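Local atomic coordinates of Oxidored_FMN domain-containing protein ([Pseudomonas] geniculata N1, PDB entry 6L6J), a protein that acts as a 6-hydroxypseudooxynicotine amine oxidase and carries FMN, a [4Fe-4S] cluster and a bound ADP. Residues L392-G397 against S462-D467; A399-A404 against S421-R426. One frame throughout, in Å; residues are numbered along the deposited sequence.

Contact 1 (L392-G397 against S462-D467); sequences LVIGGG and SPLGAD. With ADP (adenosine-5'-diphosphate), chain D.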
ATOM      1  N   LEU A 392     -18.086  14.310 -22.768  1.00 41.10           N
ATOM      2  CA  LEU A 392     -18.985  13.189 -22.386  1.00 38.47           C
ATOM      3  C   LEU A 392     -18.122  11.997 -21.957  1.00 36.63           C
ATOM      4  O   LEU A 392     -17.319  11.509 -22.779  1.00 35.35           O
ATOM      5  CB  LEU A 392     -19.894  12.815 -23.561  1.00 37.82           C
ATOM      6  CG  LEU A 392     -20.918  11.705 -23.295  1.00 38.13           C
ATOM      7  CD1 LEU A 392     -21.716  11.960 -22.025  1.00 38.97           C
ATOM      8  CD2 LEU A 392     -21.875  11.545 -24.473  1.00 37.88           C
ATOM      9  N   VAL A 393     -18.281  11.560 -20.707  1.00 35.11           N
ATOM     10  CA  VAL A 393     -17.616  10.346 -20.156  1.00 34.53           C
ATOM     11  C   VAL A 393     -18.651   9.221 -20.123  1.00 34.01           C
ATOM     12  O   VAL A 393     -19.694   9.368 -19.457  1.00 33.72           O
ATOM     13  CB  VAL A 393     -16.998  10.624 -18.773  1.00 34.50           C
ATOM     14  CG1 VAL A 393     -16.456   9.363 -18.129  1.00 35.14           C
ATOM     15  CG2 VAL A 393     -15.914  11.691 -18.849  1.00 34.53           C
ATOM     16  N   ILE A 394     -18.349   8.119 -20.793  1.00 33.97           N
ATOM     17  CA  ILE A 394     -19.260   6.950 -20.904  1.00 35.60           C
ATOM     18  C   ILE A 394     -18.704   5.821 -20.030  1.00 35.12           C
ATOM     19  O   ILE A 394     -17.740   5.153 -20.457  1.00 38.29           O
ATOM     20  CB  ILE A 394     -19.434   6.562 -22.384  1.00 35.13           C
ATOM     21  CG1 ILE A 394     -19.466   7.811 -23.268  1.00 38.13           C
ATOM     22  CG2 ILE A 394     -20.667   5.694 -22.555  1.00 35.27           C
ATOM     23  CD1 ILE A 394     -19.928   7.568 -24.683  1.00 40.38           C
ATOM     24  N   GLY A 395     -19.273   5.642 -18.840  1.00 34.00           N
ATOM     25  CA  GLY A 395     -18.823   4.639 -17.855  1.00 35.86           C
ATOM     26  C   GLY A 395     -18.719   5.213 -16.444  1.00 34.77           C
ATOM     27  O   GLY A 395     -18.008   6.224 -16.248  1.00 36.09           O
ATOM     28  N   GLY A 396     -19.377   4.572 -15.486  1.00 33.54           N
ATOM     29  CA  GLY A 396     -19.435   5.029 -14.084  1.00 35.62           C
ATOM     30  C   GLY A 396     -18.496   4.255 -13.183  1.00 32.63           C
ATOM     31  O   GLY A 396     -18.675   4.346 -11.972  1.00 33.98           O
ATOM     32  N   GLY A 397     -17.522   3.544 -13.752  1.00 31.22           N
ATOM     33  CA  GLY A 397     -16.461   2.857 -12.988  1.00 30.47           C
ATOM     34  C   GLY A 397     -15.409   3.838 -12.478  1.00 31.16           C
ATOM     35  O   GLY A 397     -15.515   5.052 -12.697  1.00 33.84           O
ATOM     36  N   SER A 462     -28.649   5.411 -18.075  1.00 45.93           N
ATOM     37  CA  SER A 462     -28.390   5.906 -19.442  1.00 45.65           C
ATOM     38  C   SER A 462     -27.410   4.993 -20.171  1.00 44.30           C
ATOM     39  O   SER A 462     -26.230   5.307 -20.298  1.00 44.19           O
ATOM     40  CB  SER A 462     -27.933   7.333 -19.355  1.00 48.91           C
ATOM     41  OG  SER A 462     -28.745   8.048 -18.423  1.00 45.53           O
ATOM     42  N   PRO A 463     -27.876   3.829 -20.682  1.00 45.12           N
ATOM     43  CA  PRO A 463     -27.110   3.054 -21.653  1.00 48.21           C
ATOM     44  C   PRO A 463     -27.106   3.842 -22.969  1.00 48.42           C
ATOM     45  O   PRO A 463     -28.165   4.278 -23.371  1.00 51.55           O
ATOM     46  CB  PRO A 463     -27.852   1.706 -21.750  1.00 46.04           C
ATOM     47  CG  PRO A 463     -29.266   2.021 -21.324  1.00 45.32           C
ATOM     48  CD  PRO A 463     -29.161   3.189 -20.358  1.00 47.69           C
ATOM     49  N   LEU A 464     -25.929   4.051 -23.556  1.00 48.04           N
ATOM     50  CA  LEU A 464     -25.734   4.899 -24.762  1.00 50.44           C
ATOM     51  C   LEU A 464     -25.315   4.024 -25.954  1.00 50.96           C
ATOM     52  O   LEU A 464     -24.306   3.293 -25.834  1.00 49.99           O
ATOM     53  CB  LEU A 464     -24.679   5.972 -24.471  1.00 50.59           C
ATOM     54  CG  LEU A 464     -24.994   6.932 -23.323  1.00 54.05           C
ATOM     55  CD1 LEU A 464     -23.845   7.910 -23.098  1.00 54.27           C
ATOM     56  CD2 LEU A 464     -26.288   7.693 -23.568  1.00 54.00           C
ATOM     57  N   GLY A 465     -26.090   4.078 -27.043  1.00 51.44           N
ATOM     58  CA  GLY A 465     -25.674   3.630 -28.388  1.00 51.51           C
ATOM     59  C   GLY A 465     -24.813   4.704 -29.032  1.00 50.63           C
ATOM     60  O   GLY A 465     -24.739   5.816 -28.441  1.00 43.78           O
ATOM     61  N   ALA A 466     -24.193   4.394 -30.178  1.00 49.97           N
ATOM     62  CA  ALA A 466     -23.282   5.291 -30.934  1.00 50.95           C
ATOM     63  C   ALA A 466     -24.037   6.534 -31.407  1.00 56.89           C
ATOM     64  O   ALA A 466     -23.431   7.623 -31.408  1.00 58.61           O
ATOM     65  CB  ALA A 466     -22.679   4.558 -32.100  1.00 51.83           C
ATOM     66  N   ASP A 467     -25.309   6.360 -31.787  1.00 63.69           N
ATOM     67  CA  ASP A 467     -26.233   7.443 -32.228  1.00 63.48           C
ATOM     68  C   ASP A 467     -26.335   8.498 -31.130  1.00 59.80           C
ATOM     69  O   ASP A 467     -26.146   9.687 -31.437  1.00 65.83           O
ATOM     70  CB  ASP A 467     -27.641   6.912 -32.524  1.00 70.65           C
ATOM     71  CG  ASP A 467     -27.769   6.190 -33.854  1.00 73.58           C
ATOM     72  OD1 ASP A 467     -27.405   6.800 -34.886  1.00 66.43           O
ATOM     73  OD2 ASP A 467     -28.209   5.017 -33.842  1.00 72.28           O
TER
HETATM   74  PB  ADP D 703     -13.222   0.660 -15.248  1.00 31.73           P
HETATM   75  O1B ADP D 703     -13.807   1.964 -14.758  1.00 30.66           O
HETATM   76  O2B ADP D 703     -12.318  -0.025 -14.224  1.00 29.63           O
HETATM   77  O3B ADP D 703     -12.578   0.794 -16.605  1.00 34.39           O
HETATM   78  PA  ADP D 703     -15.858  -0.560 -14.860  1.00 30.59           P
HETATM   79  O1A ADP D 703     -15.717  -0.223 -13.414  1.00 29.62           O
HETATM   80  O2A ADP D 703     -16.285  -1.928 -15.239  1.00 29.48           O
HETATM   81  O3A ADP D 703     -14.440  -0.339 -15.542  1.00 31.62           O
HETATM   82  O5' ADP D 703     -16.768   0.557 -15.587  1.00 31.25           O
HETATM   83  C5' ADP D 703     -17.631   0.246 -16.705  1.00 30.95           C
HETATM   84  C4' ADP D 703     -18.989   0.863 -16.479  1.00 32.04           C
HETATM   85  O4' ADP D 703     -19.474   1.390 -17.745  1.00 32.12           O
HETATM   86  C3' ADP D 703     -20.084  -0.106 -15.999  1.00 34.70           C
HETATM   87  O3' ADP D 703     -21.033   0.504 -15.132  1.00 30.89           O
HETATM   88  C2' ADP D 703     -20.733  -0.504 -17.330  1.00 36.46           C
HETATM   89  O2' ADP D 703     -22.005  -1.113 -17.231  1.00 35.78           O
HETATM   90  C1' ADP D 703     -20.766   0.877 -17.976  1.00 36.10           C
HETATM   91  N9  ADP D 703     -21.078   0.871 -19.406  1.00 37.54           N
HETATM   92  C8  ADP D 703     -20.687  -0.042 -20.358  1.00 36.13           C
HETATM   93  N7  ADP D 703     -21.158   0.223 -21.551  1.00 37.43           N
HETATM   94  C5  ADP D 703     -21.928   1.372 -21.373  1.00 39.11           C
HETATM   95  C6  ADP D 703     -22.697   2.163 -22.258  1.00 38.91           C
HETATM   96  N6  ADP D 703     -22.815   1.921 -23.556  1.00 36.06           N
HETATM   97  N1  ADP D 703     -23.332   3.249 -21.750  1.00 40.13           N
HETATM   98  C2  ADP D 703     -23.200   3.508 -20.445  1.00 38.08           C
HETATM   99  N3  ADP D 703     -22.503   2.845 -19.527  1.00 36.26           N
HETATM  100  C4  ADP D 703     -21.883   1.778 -20.054  1.00 35.85           C

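Contact 2 (A399-A404 against S421-R426); sequences AGLEAA and SEWGGR. With ADP (adenosine-5'-diphosphate), chain D.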
ATOM      1  N   ALA A 399     -12.461   4.465 -13.599  1.00 29.22           N
ATOM      2  CA  ALA A 399     -11.823   5.131 -14.761  1.00 28.75           C
ATOM      3  C   ALA A 399     -12.628   6.375 -15.107  1.00 27.68           C
ATOM      4  O   ALA A 399     -12.095   7.474 -14.935  1.00 29.90           O
ATOM      5  CB  ALA A 399     -11.701   4.196 -15.950  1.00 29.89           C
ATOM      6  N   GLY A 400     -13.884   6.192 -15.518  1.00 30.05           N
ATOM      7  CA  GLY A 400     -14.835   7.285 -15.810  1.00 31.69           C
ATOM      8  C   GLY A 400     -14.843   8.362 -14.725  1.00 33.94           C
ATOM      9  O   GLY A 400     -14.641   9.564 -15.057  1.00 36.04           O
ATOM     10  N   LEU A 401     -15.057   7.958 -13.473  1.00 32.90           N
ATOM     11  CA  LEU A 401     -15.246   8.882 -12.325  1.00 34.37           C
ATOM     12  C   LEU A 401     -13.992   9.724 -12.121  1.00 35.32           C
ATOM     13  O   LEU A 401     -14.139  10.892 -11.693  1.00 38.84           O
ATOM     14  CB  LEU A 401     -15.545   8.085 -11.053  1.00 33.24           C
ATOM     15  CG  LEU A 401     -16.950   7.512 -10.976  1.00 34.25           C
ATOM     16  CD1 LEU A 401     -17.071   6.563  -9.794  1.00 36.25           C
ATOM     17  CD2 LEU A 401     -17.977   8.629 -10.885  1.00 34.41           C
ATOM     18  N   GLU A 402     -12.814   9.139 -12.344  1.00 32.65           N
ATOM     19  CA  GLU A 402     -11.529   9.844 -12.102  1.00 32.32           C
ATOM     20  C   GLU A 402     -11.321  10.879 -13.215  1.00 29.13           C
ATOM     21  O   GLU A 402     -10.872  11.958 -12.918  1.00 27.06           O
ATOM     22  CB  GLU A 402     -10.390   8.828 -11.986  1.00 33.23           C
ATOM     23  CG  GLU A 402      -9.024   9.463 -11.854  1.00 31.17           C
ATOM     24  CD  GLU A 402      -8.950  10.591 -10.845  1.00 31.16           C
ATOM     25  OE1 GLU A 402      -9.566  10.469  -9.787  1.00 34.13           O
ATOM     26  OE2 GLU A 402      -8.268  11.588 -11.119  1.00 34.61           O
ATOM     27  N   ALA A 403     -11.628  10.531 -14.466  1.00 33.24           N
ATOM     28  CA  ALA A 403     -11.569  11.446 -15.638  1.00 34.23           C
ATOM     29  C   ALA A 403     -12.514  12.649 -15.423  1.00 34.63           C
ATOM     30  O   ALA A 403     -12.034  13.801 -15.501  1.00 32.80           O
ATOM     31  CB  ALA A 403     -11.923  10.691 -16.891  1.00 33.08           C
ATOM     32  N   ALA A 404     -13.803  12.371 -15.147  1.00 33.79           N
ATOM     33  CA  ALA A 404     -14.862  13.372 -14.873  1.00 32.31           C
ATOM     34  C   ALA A 404     -14.388  14.288 -13.750  1.00 31.57           C
ATOM     35  O   ALA A 404     -14.259  15.496 -13.992  1.00 34.09           O
ATOM     36  CB  ALA A 404     -16.161  12.705 -14.517  1.00 32.16           C
ATOM     37  N   SER A 421     -27.957   1.595 -11.986  1.00 40.67           N
ATOM     38  CA  SER A 421     -28.707   2.454 -11.030  1.00 39.41           C
ATOM     39  C   SER A 421     -27.772   3.004  -9.950  1.00 41.08           C
ATOM     40  O   SER A 421     -28.282   3.739  -9.071  1.00 45.21           O
ATOM     41  CB  SER A 421     -29.868   1.721 -10.404  1.00 37.80           C
ATOM     42  OG  SER A 421     -29.732   0.320 -10.551  1.00 37.27           O
ATOM     43  N   GLU A 422     -26.474   2.679  -9.999  1.00 38.35           N
ATOM     44  CA  GLU A 422     -25.509   3.029  -8.915  1.00 36.53           C
ATOM     45  C   GLU A 422     -24.124   3.277  -9.514  1.00 36.12           C
ATOM     46  O   GLU A 422     -23.669   2.446 -10.345  1.00 34.36           O
ATOM     47  CB  GLU A 422     -25.465   1.904  -7.882  1.00 34.58           C
ATOM     48  CG  GLU A 422     -24.860   2.317  -6.556  1.00 33.51           C
ATOM     49  CD  GLU A 422     -24.598   1.153  -5.609  1.00 34.50           C
ATOM     50  OE1 GLU A 422     -25.503   0.303  -5.445  1.00 33.27           O
ATOM     51  OE2 GLU A 422     -23.489   1.089  -5.038  1.00 35.12           O
ATOM     52  N   TRP A 423     -23.491   4.382  -9.118  1.00 35.21           N
ATOM     53  CA  TRP A 423     -22.124   4.763  -9.567  1.00 33.72           C
ATOM     54  C   TRP A 423     -21.137   3.742  -9.000  1.00 31.32           C
ATOM     55  O   TRP A 423     -21.355   3.300  -7.861  1.00 30.89           O
ATOM     56  CB  TRP A 423     -21.789   6.196  -9.130  1.00 33.39           C
ATOM     57  CG  TRP A 423     -22.660   7.209  -9.795  1.00 35.31           C
ATOM     58  CD1 TRP A 423     -23.684   7.920  -9.235  1.00 35.00           C
ATOM     59  CD2 TRP A 423     -22.617   7.582 -11.186  1.00 35.85           C
ATOM     60  NE1 TRP A 423     -24.279   8.716 -10.176  1.00 35.03           N
ATOM     61  CE2 TRP A 423     -23.638   8.536 -11.380  1.00 35.73           C
ATOM     62  CE3 TRP A 423     -21.816   7.213 -12.271  1.00 34.54           C
ATOM     63  CZ2 TRP A 423     -23.877   9.111 -12.624  1.00 34.38           C
ATOM     64  CZ3 TRP A 423     -22.062   7.778 -13.500  1.00 35.31           C
ATOM     65  CH2 TRP A 423     -23.079   8.717 -13.670  1.00 34.94           C
ATOM     66  N   GLY A 424     -20.125   3.366  -9.784  1.00 30.14           N
ATOM     67  CA  GLY A 424     -19.005   2.513  -9.327  1.00 30.84           C
ATOM     68  C   GLY A 424     -18.602   1.427 -10.319  1.00 30.27           C
ATOM     69  O   GLY A 424     -17.621   0.723 -10.051  1.00 30.22           O
ATOM     70  N   GLY A 425     -19.304   1.282 -11.440  1.00 31.76           N
ATOM     71  CA  GLY A 425     -19.024   0.199 -12.398  1.00 31.52           C
ATOM     72  C   GLY A 425     -18.727  -1.098 -11.665  1.00 30.38           C
ATOM     73  O   GLY A 425     -19.570  -1.522 -10.857  1.00 27.99           O
ATOM     74  N   ARG A 426     -17.541  -1.669 -11.895  1.00 30.88           N
ATOM     75  CA  ARG A 426     -17.116  -2.986 -11.346  1.00 28.67           C
ATOM     76  C   ARG A 426     -17.173  -2.956  -9.816  1.00 28.61           C
ATOM     77  O   ARG A 426     -17.411  -4.019  -9.215  1.00 31.13           O
ATOM     78  CB  ARG A 426     -15.718  -3.349 -11.825  1.00 26.83           C
ATOM     79  CG  ARG A 426     -14.635  -2.383 -11.365  1.00 28.58           C
ATOM     80  CD  ARG A 426     -13.314  -2.672 -12.067  1.00 27.62           C
ATOM     81  NE  ARG A 426     -12.712  -3.883 -11.554  1.00 25.81           N
ATOM     82  CZ  ARG A 426     -11.587  -4.411 -11.987  1.00 26.49           C
ATOM     83  NH1 ARG A 426     -10.923  -3.840 -12.981  1.00 28.29           N
ATOM     84  NH2 ARG A 426     -11.130  -5.523 -11.429  1.00 25.26           N
TER
HETATM   85  PB  ADP D 703     -13.222   0.660 -15.248  1.00 31.73           P
HETATM   86  O1B ADP D 703     -13.807   1.964 -14.758  1.00 30.66           O
HETATM   87  O2B ADP D 703     -12.318  -0.025 -14.224  1.00 29.63           O
HETATM   88  O3B ADP D 703     -12.578   0.794 -16.605  1.00 34.39           O
HETATM   89  PA  ADP D 703     -15.858  -0.560 -14.860  1.00 30.59           P
HETATM   90  O1A ADP D 703     -15.717  -0.223 -13.414  1.00 29.62           O
HETATM   91  O2A ADP D 703     -16.285  -1.928 -15.239  1.00 29.48           O
HETATM   92  O3A ADP D 703     -14.440  -0.339 -15.542  1.00 31.62           O
HETATM   93  O5' ADP D 703     -16.768   0.557 -15.587  1.00 31.25           O
HETATM   94  C5' ADP D 703     -17.631   0.246 -16.705  1.00 30.95           C
HETATM   95  C4' ADP D 703     -18.989   0.863 -16.479  1.00 32.04           C
HETATM   96  O4' ADP D 703     -19.474   1.390 -17.745  1.00 32.12           O
HETATM   97  C3' ADP D 703     -20.084  -0.106 -15.999  1.00 34.70           C
HETATM   98  O3' ADP D 703     -21.033   0.504 -15.132  1.00 30.89           O
HETATM   99  C2' ADP D 703     -20.733  -0.504 -17.330  1.00 36.46           C
HETATM  100  O2' ADP D 703     -22.005  -1.113 -17.231  1.00 35.78           O
HETATM  101  C1' ADP D 703     -20.766   0.877 -17.976  1.00 36.10           C
HETATM  102  N9  ADP D 703     -21.078   0.871 -19.406  1.00 37.54           N
HETATM  103  C8  ADP D 703     -20.687  -0.042 -20.358  1.00 36.13           C
HETATM  104  N7  ADP D 703     -21.158   0.223 -21.551  1.00 37.43           N
HETATM  105  C5  ADP D 703     -21.928   1.372 -21.373  1.00 39.11           C
HETATM  106  C6  ADP D 703     -22.697   2.163 -22.258  1.00 38.91           C
HETATM  107  N6  ADP D 703     -22.815   1.921 -23.556  1.00 36.06           N
HETATM  108  N1  ADP D 703     -23.332   3.249 -21.750  1.00 40.13           N
HETATM  109  C2  ADP D 703     -23.200   3.508 -20.445  1.00 38.08           C
HETATM  110  N3  ADP D 703     -22.503   2.845 -19.527  1.00 36.26           N
HETATM  111  C4  ADP D 703     -21.883   1.778 -20.054  1.00 35.85           C

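Contact 1 (L392-G397 against S462-D467)
I394 and L464 meet beside the adenine of ADP in a Rossmann-type nucleotide-binding domain, where strand 390-394 runs into the glycine-rich turn G395-G397. The methyl CG2 of I394 lies 3.9 Å from CD1 of L464, and the two side chains cross obliquely. Because CG2 is anti to the backbone N of I394, it also stands above the plane of the adenine, 3.7 Å from ADP N1. L464 reaches the strand with an extended chain: CG is anti to its own carbonyl carbon (chi1 -60°), and the CD1 branch touches I394 as well as, more loosely, CD2 of L392 at 4.4 Å.

The backbone of L464 does the polar work. Its N-H is given to ADP N1 (3.3 Å from N), while its O accepts from ADP N6 at 3.0 Å. Both bonds bend modestly, to 159°, and together they read the acceptor-donor pattern of an adenine through main-chain atoms of one residue.

Further out, strand 390-394 is held centrally in its parallel sheet, with I394 bonded to I478 and V393 to S415 and A417. V469 of helix 466-472 and L625 pack on I394, and A417 packs on L464. Past the strand the glycines follow the sugar and phosphate: CA of G395 comes to 3.3 Å from ADP O4', and G397, the N-cap residue of helix 398-410, places CA 3.2 Å from ADP O1A. D418 OD1, itself hydrogen-bonded to ADP, also takes the N-H of G396.

Contact 2 (A399-A404 against S421-R426)
This is a small apolar contact between the first turns of helix 398-410, the helix of the first beta-alpha-beta unit of a Rossmann-type domain, and the loop that follows that unit's second strand, 413-417. L401 carries it from the helix side. Its CD2 methyl approaches the indole of W423 at CE3, 4.3 Å away, and its other methyl, CD1, comes to 4.4 Å from the backbone N of G424. With CG turned beside the backbone N (chi1 -75°) and the chain then extended, both methyls are delivered to the loop. I416 touches both L401 and W423, and helix 441-450 adds L450 against the leucine and V447 against the indole, so the pair belongs to the buried core between sheet and helices.

Beside this packing, the two segments each bind one phosphate of ADP. The helix offers the N-H of A399 to O1B, with 3.1 Å between N and O1B, and its N-terminal end would be expected to favour the negative charge electrostatically. A403 N and A404 N bond back to A399 O and G400 O, keeping this end of the helix regular.

The loop grips the other phosphate: R426 N donates to O1A at 2.8 Å in a nearly straight bond of 176°. G425, at positive phi, leads into that amide and brings its CA to 3.4 Å from ADP O3'. The guanidinium of R426 is steadied by salt bridges from NE to E430 and from NH1 to D646, and ADP O2B lies at its edge, near its plane. Turned between its own backbone N and carbonyl carbon (chi1 63°), CG of R426 lies against the alpha-phosphate, 3.2 Å from ADP O1A.

Overall arrangement
Both contacts belong to the same ADP-binding domain, and their centres are 11 Å apart. Along the chain, contact 2 is nested within contact 1: strand 390-394 leads directly to helix 398-410, strand 413-417 and the 421-426 loop follow, and 462-467 closes the larger loop. Contact 1 follows ADP from the adenine to the start of the phosphates, and contact 2 supplies backbone N-H groups to both phosphates, with the G395, G397 and G400 pattern spanning the two. They meet directly where G396 O and G424 N lie 2.8 Å apart, a probable hydrogen bond. The domain stands apart from the FMN-bearing barrel and holds ADP, as does the related trimethylamine dehydrogenase with its FMN and [4Fe-4S] cluster.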